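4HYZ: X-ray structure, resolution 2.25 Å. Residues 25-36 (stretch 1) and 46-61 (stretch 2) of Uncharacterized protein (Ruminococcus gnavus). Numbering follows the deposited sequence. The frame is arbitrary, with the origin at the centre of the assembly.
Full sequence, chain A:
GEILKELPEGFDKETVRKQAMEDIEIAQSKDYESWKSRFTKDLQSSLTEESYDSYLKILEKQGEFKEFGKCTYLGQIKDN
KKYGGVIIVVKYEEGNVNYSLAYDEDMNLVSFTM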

# COMPACT_ATOMS: atom_id res chain seq x y z
N GLU A 25 14.71 19.52 10.21
CA GLU A 25 15.85 20.30 10.69
C GLU A 25 15.41 21.69 11.12
O GLU A 25 15.88 22.19 12.12
CB GLU A 25 16.95 20.42 9.63
CG GLU A 25 17.70 19.13 9.38
CD GLU A 25 18.43 19.08 8.04
OE1 GLU A 25 18.26 19.99 7.20
OE2 GLU A 25 19.11 18.06 7.81
N ILE A 26 14.48 22.32 10.40
CA ILE A 26 13.94 23.65 10.76
C ILE A 26 13.14 23.50 12.07
O ILE A 26 13.25 24.37 12.92
CB ILE A 26 13.13 24.29 9.59
CG1 ILE A 26 14.05 24.69 8.38
CG2 ILE A 26 12.35 25.51 10.08
CD1 ILE A 26 13.25 24.53 6.87
N ALA A 27 12.36 22.41 12.24
CA ALA A 27 11.63 22.16 13.49
C ALA A 27 12.60 21.99 14.67
O ALA A 27 12.37 22.57 15.73
CB ALA A 27 10.75 20.93 13.36
N GLN A 28 13.71 21.25 14.47
CA GLN A 28 14.71 21.04 15.53
C GLN A 28 15.50 22.31 15.87
O GLN A 28 16.10 22.35 16.94
CB GLN A 28 15.70 19.92 15.16
CG GLN A 28 15.08 18.52 15.11
CD GLN A 28 15.98 17.52 14.42
OE1 GLN A 28 17.00 17.84 13.77
NE2 GLN A 28 15.60 16.27 14.52
N SER A 29 15.53 23.32 14.98
CA SER A 29 16.29 24.56 15.19
C SER A 29 15.72 25.42 16.32
O SER A 29 16.42 26.30 16.83
CB SER A 29 16.33 25.37 13.90
OG SER A 29 15.08 25.96 13.62
N LYS A 30 14.45 25.17 16.72
CA LYS A 30 13.69 25.87 17.78
C LYS A 30 13.27 27.28 17.31
O LYS A 30 12.73 28.05 18.11
CB LYS A 30 14.45 25.93 19.14
CG LYS A 30 14.92 24.57 19.65
CD LYS A 30 15.50 24.63 21.06
CE LYS A 30 16.34 23.40 21.31
NZ LYS A 30 16.86 23.32 22.71
N ASP A 31 13.47 27.59 16.02
CA ASP A 31 13.05 28.87 15.42
C ASP A 31 11.60 28.71 14.95
O ASP A 31 11.35 28.22 13.84
CB ASP A 31 14.00 29.27 14.27
CG ASP A 31 13.77 30.64 13.67
OD1 ASP A 31 12.64 31.15 13.78
OD2 ASP A 31 14.70 31.18 13.06
N TYR A 32 10.65 29.11 15.81
CA TYR A 32 9.21 29.01 15.57
C TYR A 32 8.77 29.70 14.26
O TYR A 32 8.01 29.11 13.49
CB TYR A 32 8.40 29.58 16.76
CG TYR A 32 6.92 29.68 16.48
CD1 TYR A 32 6.18 28.55 16.15
CD2 TYR A 32 6.28 30.91 16.46
CE1 TYR A 32 4.82 28.64 15.83
CE2 TYR A 32 4.92 31.01 16.18
CZ TYR A 32 4.20 29.87 15.85
OH TYR A 32 2.86 29.98 15.56
N GLU A 33 9.22 30.94 14.03
CA GLU A 33 8.84 31.71 12.84
C GLU A 33 9.35 31.07 11.54
O GLU A 33 8.61 31.10 10.56
CB GLU A 33 9.29 33.19 12.96
CG GLU A 33 8.58 33.95 14.09
CD GLU A 33 7.07 34.10 14.04
OE1 GLU A 33 6.48 33.96 12.94
OE2 GLU A 33 6.47 34.43 15.09
N SER A 34 10.57 30.43 11.54
CA SER A 34 11.06 29.76 10.33
C SER A 34 10.23 28.51 10.07
O SER A 34 9.90 28.24 8.92
CB SER A 34 12.53 29.40 10.43
OG SER A 34 13.28 30.60 10.47
N TRP A 35 9.87 27.78 11.14
CA TRP A 35 9.08 26.57 11.05
C TRP A 35 7.69 26.91 10.55
O TRP A 35 7.25 26.30 9.58
CB TRP A 35 9.05 25.83 12.40
CG TRP A 35 8.19 24.60 12.41
CD1 TRP A 35 8.51 23.37 11.92
CD2 TRP A 35 6.88 24.48 12.99
NE1 TRP A 35 7.48 22.48 12.16
CE2 TRP A 35 6.48 23.13 12.84
CE3 TRP A 35 6.02 25.38 13.63
CZ2 TRP A 35 5.25 22.66 13.31
CZ3 TRP A 35 4.81 24.91 14.12
CH2 TRP A 35 4.43 23.57 13.95
N LYS A 36 7.05 27.95 11.14
CA LYS A 36 5.72 28.43 10.71
C LYS A 36 5.72 28.81 9.20
O LYS A 36 4.76 28.47 8.50
CB LYS A 36 5.30 29.63 11.56
CG LYS A 36 3.90 30.16 11.28
CD LYS A 36 3.38 31.07 12.42
CE LYS A 36 3.72 32.53 12.24
NZ LYS A 36 2.90 33.19 11.19
N SER A 46 -3.20 29.42 11.63
CA SER A 46 -3.79 28.36 12.45
C SER A 46 -2.79 27.80 13.49
O SER A 46 -3.19 27.10 14.42
CB SER A 46 -4.28 27.23 11.54
OG SER A 46 -4.60 26.04 12.24
N LEU A 47 -1.48 28.08 13.32
CA LEU A 47 -0.43 27.57 14.20
C LEU A 47 -0.23 28.45 15.41
O LEU A 47 -0.44 29.67 15.35
CB LEU A 47 0.92 27.45 13.44
CG LEU A 47 0.96 26.62 12.16
CD1 LEU A 47 2.29 26.76 11.51
CD2 LEU A 47 0.63 25.16 12.40
N THR A 48 0.23 27.84 16.52
CA THR A 48 0.55 28.56 17.75
C THR A 48 1.97 28.25 18.21
O THR A 48 2.46 27.14 17.98
CB THR A 48 -0.46 28.25 18.87
OG1 THR A 48 -0.32 26.89 19.29
CG2 THR A 48 -1.91 28.55 18.48
N GLU A 49 2.62 29.20 18.92
CA GLU A 49 3.95 28.98 19.47
C GLU A 49 3.88 27.99 20.63
O GLU A 49 4.78 27.18 20.79
CB GLU A 49 4.61 30.29 19.90
CG GLU A 49 6.09 30.13 20.14
CD GLU A 49 6.93 31.39 20.20
OE1 GLU A 49 6.36 32.50 20.09
OE2 GLU A 49 8.16 31.26 20.34
N GLU A 50 2.78 28.04 21.42
CA GLU A 50 2.55 27.14 22.55
C GLU A 50 2.57 25.66 22.07
O GLU A 50 3.29 24.85 22.65
CB GLU A 50 1.23 27.47 23.27
N SER A 51 1.85 25.35 20.98
CA SER A 51 1.82 23.99 20.42
C SER A 51 3.23 23.54 19.92
O SER A 51 3.62 22.39 20.13
CB SER A 51 0.81 23.90 19.28
OG SER A 51 0.73 22.59 18.74
N TYR A 52 3.98 24.47 19.29
CA TYR A 52 5.36 24.23 18.83
C TYR A 52 6.29 24.00 20.03
O TYR A 52 7.13 23.11 19.99
CB TYR A 52 5.85 25.40 17.96
CG TYR A 52 7.28 25.26 17.47
CD1 TYR A 52 7.63 24.29 16.53
CD2 TYR A 52 8.29 26.10 17.94
CE1 TYR A 52 8.94 24.16 16.07
CE2 TYR A 52 9.60 25.99 17.48
CZ TYR A 52 9.92 25.02 16.55
OH TYR A 52 11.21 24.89 16.10
N ASP A 53 6.13 24.78 21.12
CA ASP A 53 6.95 24.64 22.33
C ASP A 53 6.67 23.31 23.05
O ASP A 53 7.58 22.75 23.66
CB ASP A 53 6.74 25.83 23.28
CG ASP A 53 7.22 27.17 22.73
OD1 ASP A 53 8.06 27.17 21.79
OD2 ASP A 53 6.75 28.21 23.22
N SER A 54 5.44 22.77 22.93
CA SER A 54 5.08 21.45 23.48
C SER A 54 5.86 20.37 22.72
O SER A 54 6.40 19.45 23.33
CB SER A 54 3.58 21.21 23.39
OG SER A 54 2.88 22.10 24.25
N TYR A 55 5.98 20.54 21.39
CA TYR A 55 6.77 19.64 20.56
C TYR A 55 8.27 19.72 20.96
O TYR A 55 8.93 18.68 21.07
CB TYR A 55 6.57 19.95 19.05
CG TYR A 55 7.75 19.54 18.20
CD1 TYR A 55 7.97 18.21 17.86
CD2 TYR A 55 8.67 20.49 17.74
CE1 TYR A 55 9.07 17.82 17.10
CE2 TYR A 55 9.78 20.11 16.98
CZ TYR A 55 9.97 18.78 16.65
OH TYR A 55 11.06 18.42 15.89
N LEU A 56 8.79 20.93 21.20
CA LEU A 56 10.19 21.15 21.60
C LEU A 56 10.49 20.47 22.94
O LEU A 56 11.57 19.90 23.09
CB LEU A 56 10.55 22.64 21.66
CG LEU A 56 10.53 23.45 20.34
CD1 LEU A 56 11.03 24.86 20.59
CD2 LEU A 56 11.37 22.78 19.22
N LYS A 57 9.53 20.50 23.89
CA LYS A 57 9.63 19.84 25.20
C LYS A 57 9.83 18.31 25.02
O LYS A 57 10.75 17.74 25.60
CB LYS A 57 8.37 20.12 26.05
CG LYS A 57 8.43 21.37 26.91
N ILE A 58 9.00 17.68 24.16
CA ILE A 58 9.06 16.24 23.86
C ILE A 58 10.36 15.95 23.06
O ILE A 58 11.01 14.94 23.34
CB ILE A 58 7.77 15.76 23.11
CG1 ILE A 58 6.52 15.95 24.00
CG2 ILE A 58 7.88 14.30 22.67
CD1 ILE A 58 5.22 16.18 23.24
N LEU A 59 10.72 16.83 22.11
CA LEU A 59 11.92 16.72 21.28
C LEU A 59 13.19 16.69 22.14
O LEU A 59 14.04 15.83 21.89
CB LEU A 59 12.01 17.85 20.23
CG LEU A 59 13.31 17.92 19.39
CD1 LEU A 59 13.44 16.71 18.47
CD2 LEU A 59 13.40 19.21 18.60
N GLU A 60 13.31 17.60 23.14
CA GLU A 60 14.48 17.69 24.02
C GLU A 60 14.76 16.36 24.75
O GLU A 60 15.91 16.03 24.97
CB GLU A 60 14.32 18.83 25.05
CG GLU A 60 15.16 20.07 24.78
CD GLU A 60 14.47 21.19 24.01
OE1 GLU A 60 14.20 21.01 22.80
OE2 GLU A 60 14.24 22.27 24.61
N LYS A 61 13.69 15.59 25.07
CA LYS A 61 13.77 14.31 25.79
C LYS A 61 14.38 13.18 24.93
O LYS A 61 14.69 12.12 25.46
CB LYS A 61 12.36 13.87 26.26
CG LYS A 61 11.74 14.69 27.38
CD LYS A 61 10.25 14.31 27.57
CE LYS A 61 9.68 14.72 28.91
NZ LYS A 61 9.35 16.17 28.97

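Where a helix ends, its last carbonyls lose their backbone partners, and a side chain from a neighbouring helix can take them up. The contact between residues 25-36 and 46-61 illustrates the principle. Ala27 O receives only a weak, long bond from Lys30 N, at 3.5 Å; the buried Tyr52 supplies a much shorter one, its OH donating to Ala27 O at 2.6 Å. Ala27 CB packs 3.8 Å from Tyr55 CE2, and Gln28, although directed away overall, still brings its CG within 3.9 Å of Leu59 CD2.

Lys30, the first residue to leave helical phi/psi, has positive phi and passes close to the Tyr52 hydroxyl, its CA 3.2 Å from Tyr52 OH. Its extended side chain runs past Leu56, CB lying 3.9 Å from Leu56 CD1, to a salt bridge between Lys30 NZ and Glu60 OE2 at 3.4 Å. Asp31 then caps the next helix, its OD1 accepting from Ser34 N at 3.1 Å.

That helix contributes two aromatic residues. Glu49 CA sits over one face of the Tyr32 ring, 3.8 Å from its centroid, while Tyr32 CD1 meets Tyr52 CB at 3.6 Å. One turn on, Trp35 forms an offset stack with Tyr52, Trp35 CE3 to Tyr52 CD1 being 3.5 Å. Lys36 CG packs 3.8 Å from Leu47 CD1.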